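Local coordinates for protein fungal protease inhibitor-1 (Antheraea mylitta, PDB 3BT4) that inhibits trypsin, chymotrypsin and proteases of the fungi Aspergillus oryzae and Rhizopus oryzae, acting as a small disulfide-rich serine protease inhibitor, at residues L2-N7 / G35-C40; T28-H33 / A42-L47; A51-Y56 / G77-V82. One frame throughout, in Å; residues are numbered along the deposited sequence.

Interaction 1 of 3, residues L2-N7 / G35-C40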
loop_
_atom_site.group_PDB
_atom_site.type_symbol
_atom_site.label_atom_id
_atom_site.label_comp_id
_atom_site.label_asym_id
_atom_site.label_seq_id
_atom_site.Cartn_x
_atom_site.Cartn_y
_atom_site.Cartn_z
ATOM N N LEU A 2 -10.807 -2.371 -10.723
ATOM C CA LEU A 2 -11.140 -1.089 -11.371
ATOM C C LEU A 2 -9.937 -0.301 -11.903
ATOM O O LEU A 2 -9.450 0.599 -11.213
ATOM C CB LEU A 2 -12.030 -0.205 -10.454
ATOM C CG LEU A 2 -11.964 -0.277 -8.919
ATOM C CD1 LEU A 2 -10.833 0.564 -8.315
ATOM C CD2 LEU A 2 -13.306 0.142 -8.326
ATOM N N ILE A 3 -9.491 -0.620 -13.127
ATOM C CA ILE A 3 -8.318 0.034 -13.791
ATOM C C ILE A 3 -7.901 1.418 -13.224
ATOM O O ILE A 3 -8.703 2.362 -13.171
ATOM C CB ILE A 3 -8.463 0.118 -15.349
ATOM C CG1 ILE A 3 -8.658 -1.275 -15.968
ATOM C CG2 ILE A 3 -7.239 0.824 -15.973
ATOM C CD1 ILE A 3 -9.029 -1.270 -17.471
ATOM N N CYS A 4 -6.641 1.517 -12.799
ATOM C CA CYS A 4 -6.174 2.707 -12.106
ATOM C C CYS A 4 -5.374 3.561 -13.069
ATOM O O CYS A 4 -4.147 3.560 -13.028
ATOM C CB CYS A 4 -5.330 2.324 -10.880
ATOM S SG CYS A 4 -6.215 1.386 -9.633
ATOM N N GLY A 5 -6.084 4.275 -13.941
ATOM C CA GLY A 5 -5.468 5.161 -14.938
ATOM C C GLY A 5 -4.754 6.311 -14.261
ATOM O O GLY A 5 -5.000 6.593 -13.091
ATOM N N THR A 6 -3.867 6.986 -14.977
ATOM C CA THR A 6 -3.076 8.041 -14.341
ATOM C C THR A 6 -3.925 9.121 -13.625
ATOM O O THR A 6 -3.484 9.702 -12.624
ATOM C CB THR A 6 -2.056 8.657 -15.309
ATOM O OG1 THR A 6 -2.732 9.091 -16.487
ATOM C CG2 THR A 6 -0.990 7.613 -15.687
ATOM N N ASN A 7 -5.151 9.339 -14.101
ATOM C CA ASN A 7 -6.020 10.397 -13.571
ATOM C C ASN A 7 -7.170 9.933 -12.702
ATOM O O ASN A 7 -8.057 10.723 -12.386
ATOM C CB ASN A 7 -6.617 11.201 -14.718
ATOM C CG ASN A 7 -5.584 11.995 -15.464
ATOM O OD1 ASN A 7 -4.732 12.649 -14.863
ATOM N ND2 ASN A 7 -5.656 11.948 -16.789
ATOM N N GLY A 35 -6.874 3.019 -0.034
ATOM C CA GLY A 35 -8.107 3.184 -0.810
ATOM C C GLY A 35 -8.018 2.631 -2.211
ATOM O O GLY A 35 -6.942 2.256 -2.683
ATOM N N LYS A 36 -9.166 2.557 -2.884
ATOM C CA LYS A 36 -9.174 2.171 -4.298
ATOM C C LYS A 36 -8.160 3.011 -5.081
ATOM O O LYS A 36 -8.132 4.247 -4.953
ATOM C CB LYS A 36 -10.582 2.292 -4.881
ATOM C CG LYS A 36 -11.545 1.258 -4.300
ATOM C CD LYS A 36 -12.955 1.375 -4.873
ATOM C CE LYS A 36 -13.830 2.330 -4.055
ATOM N NZ LYS A 36 -13.913 1.919 -2.621
ATOM N N CYS A 37 -7.307 2.320 -5.845
ATOM C CA CYS A 37 -6.211 2.922 -6.625
ATOM C C CYS A 37 -5.166 3.711 -5.812
ATOM O O CYS A 37 -4.343 4.451 -6.386
ATOM C CB CYS A 37 -6.749 3.725 -7.826
ATOM S SG CYS A 37 -7.659 2.661 -9.000
ATOM N N ALA A 38 -5.192 3.534 -4.485
ATOM C CA ALA A 38 -4.159 4.097 -3.608
ATOM C C ALA A 38 -4.133 5.636 -3.653
ATOM O O ALA A 38 -3.081 6.247 -3.602
ATOM C CB ALA A 38 -2.798 3.515 -3.982
ATOM N N CYS A 39 -5.317 6.246 -3.724
ATOM C CA CYS A 39 -5.482 7.708 -3.764
ATOM C C CYS A 39 -5.176 8.410 -2.445
ATOM O O CYS A 39 -4.897 9.618 -2.431
ATOM C CB CYS A 39 -6.894 8.069 -4.239
ATOM S SG CYS A 39 -7.227 7.453 -5.914
ATOM N N CYS A 40 -5.205 7.652 -1.349
ATOM C CA CYS A 40 -4.960 8.216 -0.016
ATOM C C CYS A 40 -3.565 7.926 0.553
ATOM O O CYS A 40 -3.056 6.805 0.448
ATOM C CB CYS A 40 -6.031 7.770 0.978
ATOM S SG CYS A 40 -7.687 8.483 0.689
#
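Cys4 and Cys37 carry their sulfurs in the same way, each SG beside its own backbone N and anti to the carbonyl carbon (chi1 -62° in both). This brings Cys4 SG to 2.0 Å from Cys37 SG, and the two form a disulfide with a torsion of -81° about the S-S bond. The bridge is the covalent heart of the contact. It draws the backbones to 5.5 Å between Cys4 CA and Cys37 CA. No hydrogen bond joins the two segments, so the link is the disulfide plus apolar packing.

Leu2 supplies that packing, and its two methyls divide the work. CD1 lies 3.9 Å from Cys37 SG and touches the CB of Lys36 as well. CD2 meets Lys36 CD at 3.7 Å. The Leu2 and Lys36 side chains cross at about a right angle. Only the aliphatic part of the lysine is used, because the chain bends at chi3 and chi4 and its end leads away. The backbone of Leu2 also comes close, with Leu2 O 3.5 Å from Cys37 SG.

On the other segment Cys37 sits in a beta turn, closed by Ala38 N donating to Gly35 O at 2.8 Å. Cys37 and Ala38 both have positive phi. A surface cross-link of this kind is characteristic of small disulfide-rich inhibitors with little regular structure. Leu2, Lys36 and Cys37 all touch Tyr8 at the start of helix 8-11. The segment 2-7 leads into that helix, and 35-40 joins strand 33-34 to strand 40-47.

Interaction 2 of 3, residues T28-H33 / A42-L47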
loop_
_atom_site.group_PDB
_atom_site.type_symbol
_atom_site.label_atom_id
_atom_site.label_comp_id
_atom_site.label_asym_id
_atom_site.label_seq_id
_atom_site.Cartn_x
_atom_site.Cartn_y
_atom_site.Cartn_z
ATOM N N THR A 28 6.066 5.117 8.413
ATOM C CA THR A 28 6.565 6.126 7.461
ATOM C C THR A 28 5.478 6.558 6.469
ATOM O O THR A 28 4.592 5.777 6.109
ATOM C CB THR A 28 7.837 5.676 6.691
ATOM O OG1 THR A 28 7.530 4.552 5.861
ATOM C CG2 THR A 28 8.968 5.306 7.645
ATOM N N TYR A 29 5.560 7.815 6.046
ATOM C CA TYR A 29 4.573 8.401 5.154
ATOM C C TYR A 29 4.744 7.908 3.737
ATOM O O TYR A 29 5.864 7.838 3.230
ATOM C CB TYR A 29 4.727 9.908 5.147
ATOM C CG TYR A 29 3.779 10.627 4.223
ATOM C CD1 TYR A 29 2.429 10.747 4.537
ATOM C CD2 TYR A 29 4.236 11.188 3.035
ATOM C CE1 TYR A 29 1.565 11.441 3.705
ATOM C CE2 TYR A 29 3.370 11.875 2.184
ATOM C CZ TYR A 29 2.042 11.996 2.526
ATOM O OH TYR A 29 1.185 12.676 1.689
ATOM N N ARG A 30 3.620 7.576 3.109
ATOM C CA ARG A 30 3.570 7.321 1.679
ATOM C C ARG A 30 2.434 8.152 1.124
ATOM O O ARG A 30 1.324 8.071 1.617
ATOM C CB ARG A 30 3.299 5.845 1.380
ATOM C CG ARG A 30 4.343 4.889 1.927
ATOM C CD ARG A 30 4.618 3.798 0.945
ATOM N NE ARG A 30 5.814 3.022 1.274
ATOM C CZ ARG A 30 6.051 1.797 0.801
ATOM N NH1 ARG A 30 5.174 1.217 -0.013
ATOM N NH2 ARG A 30 7.158 1.151 1.145
ATOM N N ALA A 31 2.715 8.915 0.073
ATOM C CA ALA A 31 1.731 9.808 -0.517
ATOM C C ALA A 31 0.528 9.076 -1.117
ATOM O O ALA A 31 -0.591 9.598 -1.119
ATOM C CB ALA A 31 2.406 10.686 -1.573
ATOM N N ASN A 32 0.755 7.877 -1.637
ATOM C CA ASN A 32 -0.297 7.118 -2.334
ATOM C C ASN A 32 -0.274 5.658 -1.918
ATOM O O ASN A 32 0.538 4.890 -2.424
ATOM C CB ASN A 32 -0.106 7.220 -3.852
ATOM C CG ASN A 32 -0.284 8.641 -4.371
ATOM O OD1 ASN A 32 -1.395 9.062 -4.662
ATOM N ND2 ASN A 32 0.803 9.374 -4.483
ATOM N N HIS A 33 -1.147 5.289 -0.976
ATOM C CA HIS A 33 -1.142 3.933 -0.397
ATOM C C HIS A 33 -2.532 3.357 -0.201
ATOM O O HIS A 33 -2.772 2.215 -0.568
ATOM C CB HIS A 33 -0.363 3.868 0.938
ATOM C CG HIS A 33 -0.079 2.461 1.395
ATOM N ND1 HIS A 33 0.930 1.690 0.854
ATOM C CD2 HIS A 33 -0.688 1.680 2.319
ATOM C CE1 HIS A 33 0.925 0.493 1.415
ATOM N NE2 HIS A 33 -0.051 0.459 2.303
ATOM N N ALA A 42 -0.771 7.203 3.545
ATOM C CA ALA A 42 -0.822 6.307 4.704
ATOM C C ALA A 42 0.470 6.351 5.498
ATOM O O ALA A 42 1.533 6.648 4.955
ATOM C CB ALA A 42 -1.086 4.897 4.252
ATOM N N CYS A 43 0.374 6.053 6.789
ATOM C CA CYS A 43 1.553 5.777 7.597
ATOM C C CYS A 43 1.710 4.259 7.573
ATOM O O CYS A 43 0.877 3.530 8.112
ATOM C CB CYS A 43 1.380 6.323 9.015
ATOM S SG CYS A 43 0.905 8.120 9.024
ATOM N N VAL A 44 2.746 3.784 6.885
ATOM C CA VAL A 44 2.889 2.343 6.656
ATOM C C VAL A 44 3.953 1.656 7.526
ATOM O O VAL A 44 4.944 2.261 7.941
ATOM C CB VAL A 44 3.081 2.015 5.148
ATOM C CG1 VAL A 44 2.015 2.734 4.321
ATOM C CG2 VAL A 44 4.444 2.405 4.667
ATOM N N THR A 45 3.701 0.382 7.804
ATOM C CA THR A 45 4.641 -0.497 8.473
ATOM C C THR A 45 5.235 -1.470 7.447
ATOM O O THR A 45 4.531 -1.981 6.591
ATOM C CB THR A 45 3.912 -1.238 9.616
ATOM O OG1 THR A 45 3.567 -0.275 10.623
ATOM C CG2 THR A 45 4.771 -2.367 10.243
ATOM N N LEU A 46 6.542 -1.719 7.520
ATOM C CA LEU A 46 7.145 -2.688 6.595
ATOM C C LEU A 46 7.458 -4.026 7.244
ATOM O O LEU A 46 7.879 -4.095 8.413
ATOM C CB LEU A 46 8.376 -2.118 5.872
ATOM C CG LEU A 46 8.193 -0.814 5.076
ATOM C CD1 LEU A 46 9.503 -0.364 4.454
ATOM C CD2 LEU A 46 7.092 -0.934 4.017
ATOM N N LEU A 47 7.240 -5.085 6.464
ATOM C CA LEU A 47 7.403 -6.457 6.929
ATOM C C LEU A 47 8.572 -7.154 6.254
ATOM O O LEU A 47 8.912 -6.873 5.104
ATOM C CB LEU A 47 6.115 -7.247 6.706
ATOM C CG LEU A 47 4.791 -6.591 7.126
ATOM C CD1 LEU A 47 3.664 -7.274 6.430
ATOM C CD2 LEU A 47 4.568 -6.607 8.617
#
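His33 and Val44 meet over a ring face. Val44 CG1 sits above the centre of the imidazole, 3.5 Å from its centroid and 8° off the ring normal, a CH-pi contact. His33 CG, placed anti to the backbone N (chi1 -167°), itself lies 3.6 Å from Val44 CG1. His33 CB also packs on Ala42 CB at 3.5 Å. The other methyl of Val44 serves Arg30: CG2 touches Arg30 CG at 3.7 Å and lies over one face of the guanidinium. The Arg30 and Val44 side chains cross at about a right angle. Further out, Arg30 NH2 reaches Leu46 CD2.

These side chains are set by an antiparallel pairing of strand 28-30 with strand 40-47, the edge and middle strands of a three-stranded mixed sheet. Thr28 with Val44 and Arg30 with Ala42 are hydrogen-bonded pairs, and Tyr29 with Cys43 is a non-hydrogen-bonded pair. Val44 N donates to Thr28 O at 2.8 Å, nearly straight at 169°. Arg30 N gives a bond of 2.9 Å to Ala42 O. Thr28, Arg30, Ala42 and Val44 share one face, with Tyr29 and Cys43 on the other.

The chain then turns a corner at Ala31 and Asn32, which brings His33 against the face that carries Ala42 and Val44. An alanine in place of His33 would probably leave Val44 CG1 without its ring and Pro64 O without the donor it now has in NE2. Beyond this shell, Glu70 holds Arg30 NH2 in a salt bridge, and the Tyr56 ring meets that of His33. On the Tyr29 side, Cys43 is disulfide-bonded to Cys23.

Interaction 3 of 3, residues A51-Y56 / G77-V82; sequences AACKTY and GVCTKV
Cys53 CB meets Cys79 SG where a single beta bridge, Ala52 with Val78, ties the loop 51-56 to strand 78-80. That strand pairs with strand 73-75 in a small antiparallel hairpin. The two cysteines are not bonded to each other. Cys53 is joined to Cys74 and Cys79 to Cys68. In this disulfide-rich inhibitor the first bond fastens the 51-56 loop to the hairpin, and the second fastens the hairpin to strand 66-68.

Their conformations differ. Cys53 SG stands between its backbone N and carbonyl carbon (chi1 50°), a crowded position. There it lies against the peptide of Val78, 3.4 Å from Val78 C and in similar contact with Val78 N. Cys79 SG is beside its own N and anti to the carbonyl carbon (chi1 -65°). It comes 3.9 Å from Cys53 CB, and its other close partner across the contact is Ala51 O. Both cysteines also touch Leu47, the last residue of strand 40-47.

The backbone bonds fix this placement. Cys79 N donates to Ala51 O at 2.9 Å in a nearly straight bond. Cys53 N donates to Gly77 O at 3.0 Å, from above the plane of that carbonyl. The same Gly77 O receives a CA-H...O contact from Ala52 CA at 3.3 Å and touches the methyl CB of Ala52.

Val78 directs its side chain away from the loop. Its carbonyl is held from within the strand segment. Thr80 OG1, set beside its own backbone N (chi1 -54°), donates to Val78 O at 2.9 Å.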
loop_
_atom_site.group_PDB
_atom_site.type_symbol
_atom_site.label_atom_id
_atom_site.label_comp_id
_atom_site.label_asym_id
_atom_site.label_seq_id
_atom_site.Cartn_x
_atom_site.Cartn_y
_atom_site.Cartn_z
ATOM N N ALA A 51 7.507 -13.168 6.938
ATOM C CA ALA A 51 6.499 -12.655 7.869
ATOM C C ALA A 51 5.132 -12.684 7.193
ATOM O O ALA A 51 5.036 -12.493 6.002
ATOM C CB ALA A 51 6.846 -11.262 8.329
ATOM N N ALA A 52 4.092 -12.975 7.967
ATOM C CA ALA A 52 2.724 -12.991 7.472
ATOM C C ALA A 52 2.267 -11.600 7.046
ATOM O O ALA A 52 2.622 -10.598 7.661
ATOM C CB ALA A 52 1.784 -13.561 8.535
ATOM N N CYS A 53 1.470 -11.554 5.987
ATOM C CA CYS A 53 0.973 -10.300 5.441
ATOM C C CYS A 53 -0.441 -10.471 4.905
ATOM O O CYS A 53 -0.811 -11.564 4.459
ATOM C CB CYS A 53 1.869 -9.839 4.297
ATOM S SG CYS A 53 2.161 -11.145 3.087
ATOM N N LYS A 54 -1.206 -9.378 4.930
ATOM C CA LYS A 54 -2.525 -9.340 4.301
ATOM C C LYS A 54 -2.394 -8.861 2.867
ATOM O O LYS A 54 -1.597 -7.980 2.570
ATOM C CB LYS A 54 -3.475 -8.419 5.060
ATOM C CG LYS A 54 -3.524 -8.637 6.578
ATOM C CD LYS A 54 -4.015 -7.364 7.300
ATOM C CE LYS A 54 -5.468 -7.051 6.931
ATOM N NZ LYS A 54 -6.153 -6.069 7.855
ATOM N N THR A 55 -3.195 -9.440 1.979
ATOM C CA THR A 55 -3.127 -9.126 0.551
ATOM C C THR A 55 -3.284 -7.604 0.270
ATOM O O THR A 55 -4.150 -6.913 0.837
ATOM C CB THR A 55 -4.176 -9.943 -0.264
ATOM O OG1 THR A 55 -5.487 -9.654 0.222
ATOM C CG2 THR A 55 -3.953 -11.412 -0.120
ATOM N N TYR A 56 -2.406 -7.089 -0.570
ATOM C CA TYR A 56 -2.463 -5.693 -0.966
ATOM C C TYR A 56 -2.782 -5.627 -2.445
ATOM O O TYR A 56 -2.007 -6.126 -3.275
ATOM C CB TYR A 56 -1.136 -4.973 -0.701
ATOM C CG TYR A 56 -1.189 -3.502 -1.054
ATOM C CD1 TYR A 56 -1.622 -2.560 -0.126
ATOM C CD2 TYR A 56 -0.832 -3.055 -2.329
ATOM C CE1 TYR A 56 -1.684 -1.211 -0.449
ATOM C CE2 TYR A 56 -0.905 -1.698 -2.668
ATOM C CZ TYR A 56 -1.324 -0.790 -1.711
ATOM O OH TYR A 56 -1.387 0.543 -2.015
ATOM N N GLY A 77 0.078 -15.243 1.529
ATOM C CA GLY A 77 -0.065 -14.679 2.885
ATOM C C GLY A 77 1.255 -14.508 3.616
ATOM O O GLY A 77 1.274 -14.326 4.818
ATOM N N VAL A 78 2.351 -14.535 2.866
ATOM C CA VAL A 78 3.701 -14.493 3.392
ATOM C C VAL A 78 4.519 -13.510 2.523
ATOM O O VAL A 78 4.399 -13.516 1.297
ATOM C CB VAL A 78 4.297 -15.949 3.364
ATOM C CG1 VAL A 78 5.792 -15.964 3.244
ATOM C CG2 VAL A 78 3.856 -16.741 4.587
ATOM N N CYS A 79 5.317 -12.645 3.143
ATOM C CA CYS A 79 6.261 -11.808 2.376
ATOM C C CYS A 79 7.338 -12.654 1.684
ATOM O O CYS A 79 8.219 -13.221 2.326
ATOM C CB CYS A 79 6.886 -10.724 3.249
ATOM S SG CYS A 79 5.697 -9.504 3.842
ATOM N N THR A 80 7.251 -12.706 0.361
ATOM C CA THR A 80 8.016 -13.641 -0.457
ATOM C C THR A 80 9.032 -12.944 -1.366
ATOM O O THR A 80 8.711 -11.961 -2.033
ATOM C CB THR A 80 7.062 -14.444 -1.346
ATOM O OG1 THR A 80 6.066 -15.054 -0.531
ATOM C CG2 THR A 80 7.792 -15.517 -2.132
ATOM N N LYS A 81 10.258 -13.454 -1.375
ATOM C CA LYS A 81 11.245 -13.026 -2.357
ATOM C C LYS A 81 10.822 -13.513 -3.745
ATOM O O LYS A 81 10.825 -14.716 -4.033
ATOM C CB LYS A 81 12.650 -13.530 -2.006
ATOM C CG LYS A 81 13.750 -12.912 -2.871
ATOM C CD LYS A 81 15.135 -13.420 -2.485
ATOM C CE LYS A 81 15.575 -12.936 -1.094
ATOM N NZ LYS A 81 16.855 -13.571 -0.637
ATOM N N VAL A 82 10.413 -12.570 -4.578
ATOM C CA VAL A 82 10.128 -12.845 -5.974
ATOM C C VAL A 82 11.285 -12.290 -6.782
ATOM O O VAL A 82 11.635 -11.108 -6.665
ATOM C CB VAL A 82 8.815 -12.173 -6.451
ATOM C CG1 VAL A 82 8.750 -12.120 -7.980
ATOM C CG2 VAL A 82 7.612 -12.898 -5.892
#

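From the N terminus, interaction 1 closes the first loop, tying residues 2-7 ahead of helix 8-11 to the turn at 35-40. Interaction 2 crosses it: 28-33 lies inside that loop and its partner 42-47 beyond it. It closes the short loop between 33 and 42. The two meet where Cys40 O and His33 N probably share a hydrogen bond. Interaction 3 follows in series and closes the loop from 56 to 77, which holds strands 66-68 and 73-75. Leu47 joins interactions 2 and 3. Tyr56 OH probably bonds to His33 O and also touches Ala38. Interactions 1 and 3 lie on opposite sides of the chain's centre, about 22 Å apart between centres.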